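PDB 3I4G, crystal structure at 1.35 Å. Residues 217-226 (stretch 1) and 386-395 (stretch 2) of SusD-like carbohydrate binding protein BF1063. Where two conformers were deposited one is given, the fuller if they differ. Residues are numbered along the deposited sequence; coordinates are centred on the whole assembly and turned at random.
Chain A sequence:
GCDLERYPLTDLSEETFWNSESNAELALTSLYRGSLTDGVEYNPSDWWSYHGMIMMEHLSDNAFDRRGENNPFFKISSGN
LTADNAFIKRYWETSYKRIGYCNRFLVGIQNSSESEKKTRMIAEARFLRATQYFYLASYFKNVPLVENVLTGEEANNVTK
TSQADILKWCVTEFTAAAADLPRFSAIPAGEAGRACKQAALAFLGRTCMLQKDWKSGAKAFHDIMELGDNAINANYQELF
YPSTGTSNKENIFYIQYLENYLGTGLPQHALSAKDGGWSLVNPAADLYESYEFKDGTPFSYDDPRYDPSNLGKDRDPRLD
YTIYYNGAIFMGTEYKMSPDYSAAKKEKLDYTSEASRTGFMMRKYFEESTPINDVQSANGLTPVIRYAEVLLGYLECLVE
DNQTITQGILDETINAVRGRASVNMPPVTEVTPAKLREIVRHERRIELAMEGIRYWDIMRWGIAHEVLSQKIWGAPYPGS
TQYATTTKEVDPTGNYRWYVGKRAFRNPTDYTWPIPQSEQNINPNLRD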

# COMPACT_ATOMS: atom_id res chain seq x y z
N GLY A 217 -7.88 -1.77 -18.91
CA GLY A 217 -7.07 -2.19 -17.79
C GLY A 217 -6.54 -3.58 -18.04
O GLY A 217 -5.37 -3.85 -17.76
N ALA A 218 -7.39 -4.49 -18.53
CA ALA A 218 -6.91 -5.83 -18.82
C ALA A 218 -5.76 -5.76 -19.82
O ALA A 218 -4.76 -6.47 -19.66
CB ALA A 218 -8.03 -6.69 -19.40
N LYS A 219 -5.87 -4.92 -20.84
CA LYS A 219 -4.82 -4.80 -21.83
C LYS A 219 -3.51 -4.27 -21.22
O LYS A 219 -2.46 -4.77 -21.57
CB LYS A 219 -5.26 -3.95 -23.06
CG LYS A 219 -4.10 -3.81 -24.07
CD LYS A 219 -4.44 -3.16 -25.39
CE LYS A 219 -3.27 -3.36 -26.40
NZ LYS A 219 -1.94 -2.89 -25.92
N ALA A 220 -3.57 -3.26 -20.35
CA ALA A 220 -2.37 -2.74 -19.73
C ALA A 220 -1.65 -3.81 -18.92
O ALA A 220 -0.44 -4.01 -19.05
CB ALA A 220 -2.71 -1.52 -18.84
N PHE A 221 -2.39 -4.53 -18.08
CA PHE A 221 -1.76 -5.58 -17.28
C PHE A 221 -1.27 -6.73 -18.18
O PHE A 221 -0.19 -7.27 -17.95
CB PHE A 221 -2.70 -6.09 -16.20
CG PHE A 221 -3.05 -5.06 -15.13
CD1 PHE A 221 -2.07 -4.40 -14.43
CD2 PHE A 221 -4.36 -4.78 -14.83
CE1 PHE A 221 -2.41 -3.49 -13.43
CE2 PHE A 221 -4.71 -3.87 -13.84
CZ PHE A 221 -3.74 -3.22 -13.14
N HIS A 222 -2.05 -7.09 -19.19
CA HIS A 222 -1.66 -8.16 -20.11
C HIS A 222 -0.41 -7.78 -20.92
O HIS A 222 0.37 -8.66 -21.29
CB HIS A 222 -2.84 -8.51 -20.99
CG HIS A 222 -2.72 -9.82 -21.70
ND1 HIS A 222 -2.17 -10.95 -21.12
CD2 HIS A 222 -3.19 -10.21 -22.91
CE1 HIS A 222 -2.24 -11.95 -21.98
NE2 HIS A 222 -2.87 -11.53 -23.06
N ASP A 223 -0.21 -6.49 -21.19
CA ASP A 223 1.01 -6.03 -21.87
C ASP A 223 2.24 -6.29 -21.01
O ASP A 223 3.28 -6.66 -21.53
CB ASP A 223 0.95 -4.53 -22.20
CG ASP A 223 0.01 -4.17 -23.35
OD1 ASP A 223 -0.40 -5.07 -24.09
OD2 ASP A 223 -0.28 -2.94 -23.51
N ILE A 224 2.11 -6.14 -19.69
CA ILE A 224 3.21 -6.47 -18.79
C ILE A 224 3.52 -7.96 -18.87
O ILE A 224 4.67 -8.42 -18.95
CB ILE A 224 2.87 -6.05 -17.35
CG1 ILE A 224 2.69 -4.53 -17.26
CG2 ILE A 224 3.95 -6.54 -16.37
CD1 ILE A 224 2.10 -4.09 -15.94
N MSE A 225 2.47 -8.77 -18.78
CA MSE A 225 2.64 -10.22 -18.88
C MSE A 225 3.30 -10.64 -20.20
O MSE A 225 4.24 -11.43 -20.20
CB MSE A 225 1.28 -10.89 -18.70
CG MSE A 225 0.60 -10.63 -17.36
SE MSE A 225 -1.25 -11.04 -17.31
CE MSE A 225 -1.14 -13.05 -17.55
N GLU A 226 2.87 -10.06 -21.31
CA GLU A 226 3.38 -10.46 -22.62
C GLU A 226 4.81 -9.97 -22.91
O GLU A 226 5.51 -10.55 -23.74
CB GLU A 226 2.39 -10.02 -23.70
CG GLU A 226 1.12 -10.85 -23.67
CD GLU A 226 0.12 -10.43 -24.71
OE1 GLU A 226 0.03 -9.21 -25.02
OE2 GLU A 226 -0.58 -11.33 -25.22
N ARG A 386 3.98 -5.03 -7.56
CA ARG A 386 4.44 -6.41 -7.66
C ARG A 386 3.72 -7.11 -8.81
O ARG A 386 2.54 -6.88 -9.09
CB ARG A 386 4.21 -7.18 -6.35
CG ARG A 386 4.93 -6.61 -5.19
CD ARG A 386 5.06 -7.54 -4.00
NE ARG A 386 3.85 -7.88 -3.25
CZ ARG A 386 3.20 -9.05 -3.30
NH1 ARG A 386 3.46 -10.00 -4.21
NH2 ARG A 386 2.22 -9.26 -2.45
N TYR A 387 4.45 -8.05 -9.43
CA TYR A 387 3.83 -8.82 -10.52
C TYR A 387 2.58 -9.59 -10.04
O TYR A 387 1.67 -9.81 -10.80
CB TYR A 387 4.84 -9.77 -11.16
CG TYR A 387 4.44 -10.40 -12.49
CD1 TYR A 387 4.05 -9.62 -13.55
CD2 TYR A 387 4.49 -11.78 -12.65
CE1 TYR A 387 3.74 -10.20 -14.76
CE2 TYR A 387 4.17 -12.36 -13.85
CZ TYR A 387 3.80 -11.56 -14.89
OH TYR A 387 3.51 -12.14 -16.13
N ALA A 388 2.53 -10.02 -8.77
CA ALA A 388 1.31 -10.66 -8.32
C ALA A 388 0.10 -9.75 -8.44
O ALA A 388 -0.99 -10.22 -8.76
CB ALA A 388 1.44 -11.08 -6.89
N GLU A 389 0.26 -8.45 -8.20
CA GLU A 389 -0.86 -7.53 -8.37
C GLU A 389 -1.22 -7.43 -9.85
O GLU A 389 -2.40 -7.32 -10.21
CB GLU A 389 -0.54 -6.14 -7.82
CG GLU A 389 -1.74 -5.20 -8.02
CD GLU A 389 -1.49 -3.75 -7.69
OE1 GLU A 389 -0.51 -3.43 -7.00
OE2 GLU A 389 -2.32 -2.90 -8.15
N VAL A 390 -0.23 -7.41 -10.73
CA VAL A 390 -0.49 -7.38 -12.16
C VAL A 390 -1.33 -8.57 -12.61
O VAL A 390 -2.29 -8.40 -13.37
CB VAL A 390 0.85 -7.33 -12.96
CG1 VAL A 390 0.64 -7.50 -14.46
CG2 VAL A 390 1.60 -6.02 -12.65
N LEU A 391 -0.97 -9.77 -12.15
CA LEU A 391 -1.71 -10.97 -12.53
C LEU A 391 -3.12 -10.94 -11.99
O LEU A 391 -4.08 -11.23 -12.71
CB LEU A 391 -0.99 -12.23 -12.03
CG LEU A 391 0.38 -12.51 -12.60
CD1 LEU A 391 0.97 -13.80 -12.00
CD2 LEU A 391 0.33 -12.62 -14.13
N LEU A 392 -3.30 -10.53 -10.73
CA LEU A 392 -4.65 -10.46 -10.17
C LEU A 392 -5.45 -9.31 -10.78
O LEU A 392 -6.66 -9.40 -10.91
CB LEU A 392 -4.61 -10.36 -8.65
CG LEU A 392 -3.97 -11.53 -7.91
CD1 LEU A 392 -3.80 -11.24 -6.42
CD2 LEU A 392 -4.77 -12.81 -8.15
N GLY A 393 -4.77 -8.23 -11.13
CA GLY A 393 -5.43 -7.12 -11.77
C GLY A 393 -5.95 -7.48 -13.15
O GLY A 393 -7.06 -7.09 -13.54
N TYR A 394 -5.14 -8.19 -13.93
CA TYR A 394 -5.56 -8.69 -15.23
C TYR A 394 -6.83 -9.52 -15.09
O TYR A 394 -7.80 -9.30 -15.79
CB TYR A 394 -4.43 -9.51 -15.85
CG TYR A 394 -4.78 -10.18 -17.16
CD1 TYR A 394 -5.25 -9.47 -18.25
CD2 TYR A 394 -4.60 -11.55 -17.33
CE1 TYR A 394 -5.56 -10.09 -19.42
CE2 TYR A 394 -4.85 -12.17 -18.54
CZ TYR A 394 -5.36 -11.43 -19.57
OH TYR A 394 -5.62 -12.07 -20.76
N LEU A 395 -6.83 -10.48 -14.16
CA LEU A 395 -7.98 -11.35 -13.96
C LEU A 395 -9.20 -10.53 -13.51
O LEU A 395 -10.30 -10.75 -14.02
CB LEU A 395 -7.64 -12.45 -12.96
CG LEU A 395 -8.76 -13.48 -12.71
CD1 LEU A 395 -9.22 -14.15 -14.01
CD2 LEU A 395 -8.27 -14.51 -11.69
O HOH W 1 6.20 -10.87 -17.53

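Two helices distant in sequence pack through an apolar and aromatic contact with no direct hydrogen bond between them, centred on Tyr 394 of one and the selenomethionine Met 225 of the other. The axes of helices 217-226 and 387-395 approach to 8.4 Å, with their N-to-C directions 140° apart, so the helices run roughly antiparallel at a marked slant; 553 Å² of surface is buried, both sides summed. The backbones come nearest where the CA atoms of Ala 218 and Tyr 394 lie 4.8 Å apart. Here Ala 218 offers only a methyl group, and its O sits 3.4 Å from Tyr 394 CD1; that carbonyl is already engaged within its own helix, accepting from His 222 N at 2.8 Å.

Tyr 394 contributes the largest covered area. Its CA-to-CB bond points sideways, but with chi1 in the t well the ring reaches the other helix. His 222 lies over one face as an offset stack, ring centroids 4.5 Å apart and planes only 7° from parallel; His 222 CB also approaches Tyr 394 CE1 at 3.5 Å. Met 225 SE meets the same ring obliquely, 4.0 Å from its centroid and 3.4 Å from Tyr 394 CD2.

The side chain of Met 225 is a knob in a hole formed by Tyr 387, Val 390, Leu 391 and Tyr 394, residues on successive turns of the opposing helix. Met 225 CE reaches Leu 391 CD2 at 3.7 Å, while Met 225 CG lies 3.5 Å from Tyr 387 OH and 4.3 Å from Val 390 CG1. Leu 391 points away at CA-to-CB, yet the end of its side chain comes back to make this contact.

Phe 221 packs against the backbone where Gly 393 has no side chain: Phe 221 CD2 is 3.6 Å from both Gly 393 C and Tyr 394 N. An ideal CB on Gly 393 would stand 2.9 Å from Phe 221 CE2, a clash, so the bare backbone makes room for the ring. Phe 221 CB also touches Tyr 394 CB at 3.8 Å and Val 390 CG1 at 4.0 Å. Ile 224 extends the apolar surface, its CD1 3.8 Å from Val 390 CG2 and its CG2 4.0 Å from Tyr 387 CE1, at the ring edge.

Water 1 supplies a polar link at this end, donating to Ile 224 O at 3.2 Å and making a weak hydrogen bond with Tyr 387 OH at 3.3 Å.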